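Local coordinates for glycosyltransferase (Streptomyces viridochromogenes, PDB 2IUY), which is a family GT4 glycosyltransferase of avilamycin A biosynthesis, probably transferring a sugar from a nucleotide donor with retention of configuration, at residues 168-173 / 194-199; 176-181 / 289-294; 162-167 / 229-234; 22-27 / 35-40. All coordinates share one frame; numbering follows the deposited sequence.

Contact 1: 168-173 / 194-199; sequences MGRVSP and AGPAWE
R170 crosses P196 obliquely, its CG set 3.4 Å from CG of the proline ring. From there its chain bends at chi3 (-51°), and the guanidinium is held through NE by the hydroxyl of the UDP-binding residue Y29 and through NH2 by H174. V171 turns its CB toward the other segment, and its CG2 lies 3.8 Å from CB of A197; Y202 and I206 of helix 200-210 also touch this valine. The two loops, which follow the neighbouring parallel strands 165-168 and 191-194 of a Rossmann-like domain, are joined by a straight backbone bond, V171 N to P196 O (2.9 Å, 173°), lying in the carbonyl plane. G195 CA gives a C-H...O contact to G169 O at 3.2 Å, the backbones lying close where neither residue has a side chain. Two waters, both donating to V171 O, tie that carbonyl to the backbone of E199, P196 and W198. E199 is extended beyond CG, so that OE2 receives the S172 hydroxyl, OG to OE2 2.7 Å, from well above the carboxylate plane. NH1 of R170 stays 4.2 Å from the same OE2, beyond a salt bridge; its positive charge would probably favour the ionised form of E199.

Contact 2: 176-181 / 289-294; sequences GALEAA and YGTDFA
Y289 turns its CB away from helix 177-187, and its hydroxyl is hydrogen-bonded to N273. At G290 the chain runs with positive phi (83°), and its N-H is taken by the side chain of Q240, while its carbonyl is turned to the helix: G290 O lies 3.2 Å from CG of E179. That glutamate carries much of the contact through its aliphatic part: chi1 of -67° puts CG by the loop, and the bend at chi2 (81°) turns the carboxylate aside. T291 follows with its methyl pointing at the helix. CG2, anti to the carbonyl carbon, sits 3.9 Å from E179 CG and 4.2 Å from L178 CD2, the leucine being swung over to it by a CG anti to the backbone N. The loop joins strand 284-286, at one edge of the parallel sheet of a Rossmann-like GT-B domain, to helix 295-303, and here it lies over the first turns of helix 177-187, which follows the inner strand 165-168. D292 is the centre of an inverse gamma turn, whose weak bond runs from F293 N to T291 O and turns the chain back. F293 then points its CB toward the helix, with CE2 3.5 Å from the backbone O of E179, approached obliquely. Its ring packs edge-to-face with that of F183 one turn farther along the helix, and also touches A182, A186 and M238.

Contact 3: 162-167 / 229-234; sequences EDFLLF and LASAHA
The F164 ring carries A232 on one face, with CA 4.1 Å from the ring centroid in a CH-pi contact, and has S231 OG at its edge, 3.3 Å from CZ. A chi1 of 70° places CG of F164 between the backbone N and the carbonyl carbon, and so turns the ring to S231 and A232. The imidazole of H233 has E162 O at its edge, and L165 runs alongside it, L165 CD2 3.9 Å from H233 CD2. All this belongs to the Rossmann-like fold of a GT-B domain: helix 222-231 ends at S231, and the chain turns through A232 and H233 into strand 234-237, which lies parallel beside strand 165-168 in the middle of the sheet. The turn is stitched to the entry of strand 165-168 by backbone bonds. E162 N meets S231 O at the helix end in a nearly straight bond of 2.7 Å (174°). H233 N is bound to F164 O, approaching nearly along the C=O axis. Where the strands begin, L166 N reaches A234 O only weakly. L166 presses CB against A232 CB at 3.6 Å, and its CD2 extends to the side chain of L229, a neighbour of the UDP-binding residues R225 and E260. On the other side of the sheet L165 and A234 meet against L302 of helix 295-303. The S231 hydroxyl is hydrogen-bonded to D227 O, within the helix. A water bridges E162 O, to which it donates at 2.7 Å, and H233 ND1, to which it is hydrogen-bonded at 2.8 Å.

Contact 4: 22-27 / 35-40; sequences ISVPPQ and VVANLM
The loop between strand 5-9 and helix 31-45, the first connection of the N-terminal Rossmann-like domain, folds back here over the helix it leads into. V24 carries most of the contact. Its CG1, anti to the backbone N (chi1 161°), lies against the helix backbone, 3.5 Å from A37 N and 3.7 Å from A37 CB. V36 CG1 lies on one flank of this methyl at 4.1 Å, and the CE of M40, a selenomethionine, reaches it at 4.3 Å. V36, A37 and M40 thus offer one side of the helix to a single valine, which also rests on L52 of strand 49-53. In the GT-B fold such a helix covers the parallel sheet, and V36 and M40 duly reach L8 in strand 5-9 as well. The peptide before P25 is cis, turning the chain sharply so that the proline comes over the same alanine, with P25 CB 3.8 Å from A37 CB. Behind these apolar groups the loop is braced by its own polar atoms: S23 OG donates to P25 O over 2.6 Å, and S23 N gives a straight bond to Q27 OE1 (173°), entering well above the plane of the amide. V24 N is bound to the hydroxyl of S58.

In the fold
Contacts 1, 2 and 3 share the C-terminal domain, whereas contact 4 lies in the N-terminal one. Strand 165-168 links the first three: contact 3 sits at its start, contact 1 at its end, and A194 N probably bonds to F167 O (2.8 Å). F167 also packs against A177 and A180 of contact 2, while V171 CG1 of contact 1 meets A177 CB at 3.8 Å. UDP-binding residues come from both domains, Y29 from the N-terminal one and V220, R225 and E260 from the other, consistent with a GT-B interdomain cleft. R170 neighbours Y29; the P25 side chain of contact 4 lies about 7 Å from that of R225, although contacts 1 and 4 stay about 8 Å apart at their nearest atoms.

Contact 1: 168-173 / 194-199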
loop_
_atom_site.group_PDB
_atom_site.type_symbol
_atom_site.label_atom_id
_atom_site.label_comp_id
_atom_site.label_asym_id
_atom_site.label_seq_id
_atom_site.Cartn_x
_atom_site.Cartn_y
_atom_site.Cartn_z
HETATM N N MSE A 168 11.214 3.642 1.914
HETATM C CA MSE A 168 10.188 3.671 2.928
HETATM C C MSE A 168 9.423 2.357 2.974
HETATM O O MSE A 168 8.581 2.070 2.098
HETATM C CB MSE A 168 9.243 4.883 2.729
HETATM C CG MSE A 168 8.204 4.922 3.825
HETATM SE SE MSE A 168 7.164 6.512 3.780
HETATM C CE MSE A 168 8.445 7.688 4.663
ATOM N N GLY A 169 9.748 1.540 3.966
ATOM C CA GLY A 169 9.093 0.267 4.197
ATOM C C GLY A 169 9.893 -0.542 5.220
ATOM O O GLY A 169 10.830 -0.036 5.842
ATOM N N ARG A 170 9.543 -1.806 5.376
ATOM C CA ARG A 170 10.324 -2.690 6.259
ATOM C C ARG A 170 11.698 -2.982 5.646
ATOM O O ARG A 170 11.808 -3.264 4.457
ATOM C CB ARG A 170 9.564 -3.981 6.550
ATOM C CG ARG A 170 8.455 -3.810 7.627
ATOM C CD ARG A 170 7.774 -5.194 7.906
ATOM N NE ARG A 170 7.404 -5.742 6.600
ATOM C CZ ARG A 170 8.082 -6.678 5.933
ATOM N NH1 ARG A 170 9.147 -7.286 6.488
ATOM N NH2 ARG A 170 7.642 -7.031 4.715
ATOM N N VAL A 171 12.739 -2.870 6.463
ATOM C CA VAL A 171 14.102 -3.130 6.003
ATOM C C VAL A 171 14.295 -4.646 6.033
ATOM O O VAL A 171 14.751 -5.201 7.030
ATOM C CB VAL A 171 15.144 -2.387 6.895
ATOM C CG1 VAL A 171 16.609 -2.722 6.463
ATOM C CG2 VAL A 171 14.856 -0.825 6.925
ATOM N N SER A 172 13.892 -5.293 4.939
ATOM C CA SER A 172 13.866 -6.754 4.770
ATOM C C SER A 172 14.346 -7.052 3.388
ATOM O O SER A 172 14.204 -6.213 2.532
ATOM C CB SER A 172 12.451 -7.281 4.814
ATOM O OG SER A 172 11.952 -7.145 6.120
ATOM N N PRO A 173 14.964 -8.229 3.180
ATOM C CA PRO A 173 15.590 -8.554 1.898
ATOM C C PRO A 173 14.655 -8.510 0.669
ATOM O O PRO A 173 15.054 -7.980 -0.380
ATOM C CB PRO A 173 16.144 -9.977 2.132
ATOM C CG PRO A 173 16.519 -9.994 3.557
ATOM C CD PRO A 173 15.270 -9.268 4.191
ATOM N N ALA A 194 13.720 4.783 5.941
ATOM C CA ALA A 194 12.595 5.079 6.805
ATOM C C ALA A 194 11.585 3.913 6.913
ATOM O O ALA A 194 10.681 3.752 6.081
ATOM C CB ALA A 194 11.901 6.336 6.338
ATOM N N GLY A 195 11.710 3.143 7.976
ATOM C CA GLY A 195 10.777 2.076 8.288
ATOM C C GLY A 195 11.417 1.176 9.327
ATOM O O GLY A 195 12.592 1.393 9.694
ATOM N N PRO A 196 10.649 0.165 9.808
ATOM C CA PRO A 196 11.163 -0.734 10.814
ATOM C C PRO A 196 12.292 -1.620 10.271
ATOM O O PRO A 196 12.152 -2.261 9.237
ATOM C CB PRO A 196 9.938 -1.553 11.235
ATOM C CG PRO A 196 9.006 -1.486 10.109
ATOM C CD PRO A 196 9.262 -0.165 9.419
ATOM N N ALA A 197 13.413 -1.615 10.982
ATOM C CA ALA A 197 14.593 -2.406 10.617
ATOM C C ALA A 197 14.747 -3.417 11.734
ATOM O O ALA A 197 15.527 -3.206 12.662
ATOM C CB ALA A 197 15.847 -1.520 10.528
ATOM N N TRP A 198 13.982 -4.489 11.650
ATOM C CA TRP A 198 13.922 -5.476 12.719
ATOM C C TRP A 198 14.829 -6.703 12.466
ATOM O O TRP A 198 14.940 -7.565 13.347
ATOM C CB TRP A 198 12.473 -5.961 12.872
ATOM C CG TRP A 198 11.480 -4.892 13.348
ATOM C CD1 TRP A 198 11.770 -3.608 13.727
ATOM C CD2 TRP A 198 10.070 -5.070 13.557
ATOM N NE1 TRP A 198 10.621 -2.973 14.138
ATOM C CE2 TRP A 198 9.561 -3.840 14.040
ATOM C CE3 TRP A 198 9.186 -6.144 13.365
ATOM C CZ2 TRP A 198 8.193 -3.637 14.323
ATOM C CZ3 TRP A 198 7.813 -5.955 13.674
ATOM C CH2 TRP A 198 7.340 -4.702 14.145
ATOM N N GLU A 199 15.432 -6.792 11.274
ATOM C CA GLU A 199 16.274 -7.935 10.881
ATOM C C GLU A 199 17.723 -7.515 10.986
ATOM O O GLU A 199 18.233 -6.880 10.070
ATOM C CB GLU A 199 15.925 -8.395 9.472
ATOM C CG GLU A 199 14.482 -8.875 9.456
ATOM C CD GLU A 199 13.944 -9.291 8.101
ATOM O OE1 GLU A 199 14.656 -9.937 7.293
ATOM O OE2 GLU A 199 12.755 -8.983 7.881
HETATM O O HOH W 1 16.394 -4.913 9.345
HETATM O O HOH W 2 12.596 -5.325 9.101
#

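Contact 2: 176-181 / 289-294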
loop_
_atom_site.group_PDB
_atom_site.type_symbol
_atom_site.label_atom_id
_atom_site.label_comp_id
_atom_site.label_asym_id
_atom_site.label_seq_id
_atom_site.Cartn_x
_atom_site.Cartn_y
_atom_site.Cartn_z
ATOM N N GLY A 176 14.204 -5.053 -0.721
ATOM C CA GLY A 176 15.316 -4.539 -1.507
ATOM C C GLY A 176 15.964 -3.301 -0.890
ATOM O O GLY A 176 16.455 -2.443 -1.620
ATOM N N ALA A 177 15.997 -3.218 0.435
ATOM C CA ALA A 177 16.689 -2.113 1.131
ATOM C C ALA A 177 18.164 -2.046 0.720
ATOM O O ALA A 177 18.727 -0.954 0.505
ATOM C CB ALA A 177 16.544 -2.234 2.673
ATOM N N LEU A 178 18.778 -3.217 0.627
ATOM C CA LEU A 178 20.198 -3.337 0.287
ATOM C C LEU A 178 20.468 -2.858 -1.116
ATOM O O LEU A 178 21.380 -2.072 -1.374
ATOM C CB LEU A 178 20.678 -4.792 0.456
ATOM C CG LEU A 178 22.144 -4.992 -0.022
ATOM C CD1 LEU A 178 23.096 -4.390 1.024
ATOM C CD2 LEU A 178 22.446 -6.430 -0.202
ATOM N N GLU A 179 19.644 -3.313 -2.034
ATOM C CA GLU A 179 19.711 -2.856 -3.428
ATOM C C GLU A 179 19.431 -1.369 -3.623
ATOM O O GLU A 179 20.007 -0.741 -4.493
ATOM C CB GLU A 179 18.772 -3.711 -4.281
ATOM C CG GLU A 179 19.242 -5.188 -4.404
ATOM C CD GLU A 179 18.881 -6.081 -3.208
ATOM O OE1 GLU A 179 18.128 -5.673 -2.275
ATOM O OE2 GLU A 179 19.355 -7.233 -3.189
ATOM N N ALA A 180 18.533 -0.815 -2.837
ATOM C CA ALA A 180 18.301 0.619 -2.804
ATOM C C ALA A 180 19.557 1.353 -2.282
ATOM O O ALA A 180 19.928 2.443 -2.786
ATOM C CB ALA A 180 17.100 0.915 -1.929
ATOM N N ALA A 181 20.222 0.782 -1.276
ATOM C CA ALA A 181 21.502 1.393 -0.806
ATOM C C ALA A 181 22.513 1.406 -1.966
ATOM O O ALA A 181 23.127 2.454 -2.251
ATOM C CB ALA A 181 22.070 0.652 0.432
ATOM N N TYR A 289 17.241 -5.959 -11.123
ATOM C CA TYR A 289 17.481 -6.618 -9.856
ATOM C C TYR A 289 18.952 -6.585 -9.461
ATOM O O TYR A 289 19.816 -6.332 -10.292
ATOM C CB TYR A 289 17.056 -8.075 -9.984
ATOM C CG TYR A 289 15.579 -8.294 -9.965
ATOM C CD1 TYR A 289 14.763 -7.641 -9.028
ATOM C CD2 TYR A 289 14.987 -9.161 -10.875
ATOM C CE1 TYR A 289 13.403 -7.868 -8.991
ATOM C CE2 TYR A 289 13.599 -9.372 -10.867
ATOM C CZ TYR A 289 12.831 -8.731 -9.920
ATOM O OH TYR A 289 11.498 -8.980 -9.904
ATOM N N GLY A 290 19.236 -6.884 -8.195
ATOM C CA GLY A 290 20.625 -6.941 -7.710
ATOM C C GLY A 290 21.170 -5.578 -7.334
ATOM O O GLY A 290 20.427 -4.596 -7.278
ATOM N N THR A 291 22.476 -5.550 -7.066
ATOM C CA THR A 291 23.230 -4.377 -6.584
ATOM C C THR A 291 24.264 -3.813 -7.590
ATOM O O THR A 291 25.051 -2.912 -7.250
ATOM C CB THR A 291 24.015 -4.706 -5.283
ATOM O OG1 THR A 291 24.969 -5.764 -5.513
ATOM C CG2 THR A 291 23.092 -5.064 -4.119
ATOM N N ASP A 292 24.306 -4.351 -8.799
ATOM C CA ASP A 292 25.401 -3.998 -9.689
ATOM C C ASP A 292 24.917 -2.902 -10.646
ATOM O O ASP A 292 24.455 -3.163 -11.737
ATOM C CB ASP A 292 25.974 -5.253 -10.400
ATOM C CG ASP A 292 26.074 -6.508 -9.454
ATOM O OD1 ASP A 292 27.036 -6.618 -8.630
ATOM O OD2 ASP A 292 25.194 -7.416 -9.545
ATOM N N PHE A 293 24.958 -1.661 -10.190
ATOM C CA PHE A 293 24.455 -0.548 -10.987
ATOM C C PHE A 293 25.642 0.231 -11.505
ATOM O O PHE A 293 26.458 0.709 -10.687
ATOM C CB PHE A 293 23.550 0.373 -10.151
ATOM C CG PHE A 293 22.288 -0.289 -9.666
ATOM C CD1 PHE A 293 21.238 -0.555 -10.548
ATOM C CD2 PHE A 293 22.149 -0.642 -8.315
ATOM C CE1 PHE A 293 20.054 -1.164 -10.099
ATOM C CE2 PHE A 293 20.978 -1.244 -7.845
ATOM C CZ PHE A 293 19.930 -1.530 -8.749
ATOM N N ALA A 294 25.764 0.337 -12.836
ATOM C CA ALA A 294 26.746 1.270 -13.437
ATOM C C ALA A 294 26.395 2.694 -12.995
ATOM O O ALA A 294 25.238 3.137 -13.180
ATOM C CB ALA A 294 26.742 1.151 -14.945
#

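Contact 3: 162-167 / 229-234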
loop_
_atom_site.group_PDB
_atom_site.type_symbol
_atom_site.label_atom_id
_atom_site.label_comp_id
_atom_site.label_asym_id
_atom_site.label_seq_id
_atom_site.Cartn_x
_atom_site.Cartn_y
_atom_site.Cartn_z
ATOM N N GLU A 162 14.820 18.007 -1.219
ATOM C CA GLU A 162 16.129 17.725 -0.657
ATOM C C GLU A 162 16.912 16.838 -1.628
ATOM O O GLU A 162 16.421 16.435 -2.675
ATOM C CB GLU A 162 16.018 17.093 0.731
ATOM C CG GLU A 162 15.190 17.855 1.764
ATOM C CD GLU A 162 15.774 19.210 2.124
ATOM O OE1 GLU A 162 17.011 19.384 2.020
ATOM O OE2 GLU A 162 14.998 20.114 2.512
ATOM N N ASP A 163 18.143 16.525 -1.281
ATOM C CA ASP A 163 19.009 15.814 -2.220
ATOM C C ASP A 163 19.003 14.343 -1.958
ATOM O O ASP A 163 19.560 13.589 -2.744
ATOM C CB ASP A 163 20.435 16.359 -2.163
ATOM C CG ASP A 163 20.606 17.627 -3.014
ATOM O OD1 ASP A 163 20.137 17.626 -4.191
ATOM O OD2 ASP A 163 21.214 18.609 -2.513
ATOM N N PHE A 164 18.370 13.939 -0.853
ATOM C CA PHE A 164 18.394 12.533 -0.409
ATOM C C PHE A 164 17.431 11.669 -1.252
ATOM O O PHE A 164 16.380 12.166 -1.689
ATOM C CB PHE A 164 18.132 12.423 1.103
ATOM C CG PHE A 164 16.688 12.752 1.536
ATOM C CD1 PHE A 164 15.664 11.778 1.482
ATOM C CD2 PHE A 164 16.364 14.025 2.014
ATOM C CE1 PHE A 164 14.369 12.073 1.882
ATOM C CE2 PHE A 164 15.066 14.329 2.394
ATOM C CZ PHE A 164 14.062 13.357 2.319
ATOM N N LEU A 165 17.808 10.404 -1.492
ATOM C CA LEU A 165 16.867 9.367 -2.014
ATOM C C LEU A 165 16.146 8.729 -0.809
ATOM O O LEU A 165 16.571 8.939 0.327
ATOM C CB LEU A 165 17.577 8.331 -2.867
ATOM C CG LEU A 165 18.412 8.882 -4.049
ATOM C CD1 LEU A 165 19.045 7.763 -4.945
ATOM C CD2 LEU A 165 17.598 9.858 -4.900
ATOM N N LEU A 166 15.036 8.042 -1.023
ATOM C CA LEU A 166 14.222 7.635 0.122
ATOM C C LEU A 166 13.750 6.214 -0.041
ATOM O O LEU A 166 13.176 5.876 -1.074
ATOM C CB LEU A 166 12.999 8.534 0.326
ATOM C CG LEU A 166 12.016 8.094 1.427
ATOM C CD1 LEU A 166 12.600 8.254 2.836
ATOM C CD2 LEU A 166 10.702 8.906 1.334
ATOM N N PHE A 167 14.002 5.391 0.988
ATOM C CA PHE A 167 13.441 4.074 1.018
ATOM C C PHE A 167 12.448 4.062 2.180
ATOM O O PHE A 167 12.800 4.432 3.285
ATOM C CB PHE A 167 14.545 3.005 1.188
ATOM C CG PHE A 167 14.013 1.633 1.426
ATOM C CD1 PHE A 167 13.909 0.714 0.372
ATOM C CD2 PHE A 167 13.603 1.240 2.722
ATOM C CE1 PHE A 167 13.379 -0.594 0.611
ATOM C CE2 PHE A 167 13.084 -0.043 2.955
ATOM C CZ PHE A 167 12.985 -0.957 1.876
ATOM N N LEU A 229 8.213 11.955 2.206
ATOM C CA LEU A 229 7.637 11.548 0.911
ATOM C C LEU A 229 7.733 12.642 -0.152
ATOM O O LEU A 229 8.120 12.384 -1.302
ATOM C CB LEU A 229 6.172 11.143 1.100
ATOM C CG LEU A 229 5.663 9.700 1.045
ATOM C CD1 LEU A 229 6.665 8.594 0.675
ATOM C CD2 LEU A 229 4.744 9.338 2.242
ATOM N N ALA A 230 7.422 13.862 0.280
ATOM C CA ALA A 230 7.393 15.072 -0.552
ATOM C C ALA A 230 8.811 15.679 -0.835
ATOM O O ALA A 230 9.078 16.202 -1.902
ATOM C CB ALA A 230 6.524 16.132 0.173
ATOM N N SER A 231 9.674 15.663 0.168
ATOM C CA SER A 231 10.958 16.341 0.093
ATOM C C SER A 231 12.009 15.461 -0.612
ATOM O O SER A 231 13.015 15.966 -1.141
ATOM C CB SER A 231 11.408 16.740 1.512
ATOM O OG SER A 231 11.613 15.607 2.339
ATOM N N ALA A 232 11.772 14.150 -0.687
ATOM C CA ALA A 232 12.813 13.289 -1.254
ATOM C C ALA A 232 13.094 13.623 -2.711
ATOM O O ALA A 232 12.180 13.898 -3.469
ATOM C CB ALA A 232 12.449 11.799 -1.097
ATOM N N HIS A 233 14.350 13.502 -3.137
ATOM C CA HIS A 233 14.647 13.575 -4.565
ATOM C C HIS A 233 13.909 12.462 -5.375
ATOM O O HIS A 233 13.347 12.696 -6.457
ATOM C CB HIS A 233 16.175 13.568 -4.774
ATOM C CG HIS A 233 16.586 13.757 -6.201
ATOM N ND1 HIS A 233 16.925 14.987 -6.718
ATOM C CD2 HIS A 233 16.664 12.885 -7.234
ATOM C CE1 HIS A 233 17.202 14.866 -8.006
ATOM N NE2 HIS A 233 17.043 13.602 -8.350
ATOM N N ALA A 234 13.907 11.237 -4.846
ATOM C CA ALA A 234 13.208 10.144 -5.495
ATOM C C ALA A 234 12.985 9.106 -4.440
ATOM O O ALA A 234 13.680 9.099 -3.440
ATOM C CB ALA A 234 14.021 9.525 -6.708
HETATM O O HOH W 3 15.677 17.058 -5.247
#

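Contact 4: 22-27 / 35-40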
loop_
_atom_site.group_PDB
_atom_site.type_symbol
_atom_site.label_atom_id
_atom_site.label_comp_id
_atom_site.label_asym_id
_atom_site.label_seq_id
_atom_site.Cartn_x
_atom_site.Cartn_y
_atom_site.Cartn_z
ATOM N N ILE A 22 -3.678 -1.251 15.895
ATOM C CA ILE A 22 -3.175 -0.254 14.954
ATOM C C ILE A 22 -4.409 0.434 14.372
ATOM O O ILE A 22 -5.426 -0.218 14.115
ATOM C CB ILE A 22 -2.285 -0.913 13.868
ATOM C CG1 ILE A 22 -0.979 -1.482 14.511
ATOM C CG2 ILE A 22 -1.950 0.111 12.730
ATOM C CD1 ILE A 22 -0.110 -2.347 13.553
ATOM N N SER A 23 -4.339 1.742 14.194
ATOM C CA SER A 23 -5.473 2.488 13.661
ATOM C C SER A 23 -5.457 2.625 12.130
ATOM O O SER A 23 -4.508 2.221 11.436
ATOM C CB SER A 23 -5.589 3.865 14.367
ATOM O OG SER A 23 -4.526 4.720 13.902
ATOM N N VAL A 24 -6.544 3.164 11.594
ATOM C CA VAL A 24 -6.616 3.528 10.213
ATOM C C VAL A 24 -6.951 5.002 10.153
ATOM O O VAL A 24 -8.019 5.407 10.634
ATOM C CB VAL A 24 -7.731 2.697 9.482
ATOM C CG1 VAL A 24 -8.171 3.385 8.130
ATOM C CG2 VAL A 24 -7.268 1.284 9.247
ATOM N N PRO A 25 -6.046 5.833 9.603
ATOM C CA PRO A 25 -4.733 5.488 9.100
ATOM C C PRO A 25 -3.809 5.182 10.277
ATOM O O PRO A 25 -4.112 5.565 11.425
ATOM C CB PRO A 25 -4.303 6.763 8.347
ATOM C CG PRO A 25 -4.992 7.838 9.017
ATOM C CD PRO A 25 -6.292 7.290 9.539
ATOM N N PRO A 26 -2.715 4.446 10.016
ATOM C CA PRO A 26 -1.972 3.953 11.146
ATOM C C PRO A 26 -1.068 5.034 11.743
ATOM O O PRO A 26 -0.665 5.980 11.050
ATOM C CB PRO A 26 -1.130 2.838 10.522
ATOM C CG PRO A 26 -0.861 3.322 9.152
ATOM C CD PRO A 26 -2.109 4.036 8.733
ATOM N N GLN A 27 -0.746 4.884 13.027
ATOM C CA GLN A 27 0.169 5.816 13.705
ATOM C C GLN A 27 1.614 5.639 13.154
ATOM O O GLN A 27 2.345 6.612 12.921
ATOM C CB GLN A 27 0.090 5.591 15.239
ATOM C CG GLN A 27 -1.367 5.332 15.785
ATOM C CD GLN A 27 -1.847 3.814 15.856
ATOM O OE1 GLN A 27 -1.667 2.997 14.934
ATOM N NE2 GLN A 27 -2.510 3.484 16.983
ATOM N N VAL A 35 -3.977 1.848 2.864
ATOM C CA VAL A 35 -4.902 1.525 1.747
ATOM C C VAL A 35 -6.340 1.764 2.178
ATOM O O VAL A 35 -7.111 2.388 1.463
ATOM C CB VAL A 35 -4.719 0.089 1.215
ATOM C CG1 VAL A 35 -5.760 -0.230 0.104
ATOM C CG2 VAL A 35 -3.270 -0.106 0.689
ATOM N N VAL A 36 -6.704 1.242 3.334
ATOM C CA VAL A 36 -8.089 1.289 3.835
ATOM C C VAL A 36 -8.527 2.738 4.104
ATOM O O VAL A 36 -9.642 3.099 3.818
ATOM C CB VAL A 36 -8.232 0.398 5.113
ATOM C CG1 VAL A 36 -9.645 0.452 5.668
ATOM C CG2 VAL A 36 -7.866 -1.069 4.783
ATOM N N ALA A 37 -7.615 3.560 4.665
ATOM C CA ALA A 37 -7.842 4.977 4.893
ATOM C C ALA A 37 -8.171 5.727 3.579
ATOM O O ALA A 37 -9.132 6.484 3.525
ATOM C CB ALA A 37 -6.615 5.604 5.610
ATOM N N ASN A 38 -7.378 5.487 2.543
ATOM C CA ASN A 38 -7.499 6.154 1.280
ATOM C C ASN A 38 -8.760 5.679 0.532
ATOM O O ASN A 38 -9.500 6.501 -0.077
ATOM C CB ASN A 38 -6.232 5.902 0.397
ATOM C CG ASN A 38 -5.040 6.743 0.834
ATOM O OD1 ASN A 38 -5.105 7.986 0.868
ATOM N ND2 ASN A 38 -3.925 6.074 1.110
ATOM N N LEU A 39 -8.985 4.371 0.588
ATOM C CA LEU A 39 -10.234 3.751 0.096
ATOM C C LEU A 39 -11.478 4.349 0.760
ATOM O O LEU A 39 -12.438 4.747 0.091
ATOM C CB LEU A 39 -10.216 2.203 0.241
ATOM C CG LEU A 39 -11.522 1.536 -0.272
ATOM C CD1 LEU A 39 -11.879 1.995 -1.719
ATOM C CD2 LEU A 39 -11.551 0.037 -0.187
HETATM N N MSE A 40 -11.442 4.378 2.077
HETATM C CA MSE A 40 -12.528 4.874 2.894
HETATM C C MSE A 40 -12.902 6.331 2.547
HETATM O O MSE A 40 -14.069 6.691 2.545
HETATM C CB MSE A 40 -12.068 4.763 4.344
HETATM C CG MSE A 40 -12.896 5.494 5.347
HETATM SE SE MSE A 40 -12.030 5.235 7.089
HETATM C CE MSE A 40 -10.669 6.672 6.976
#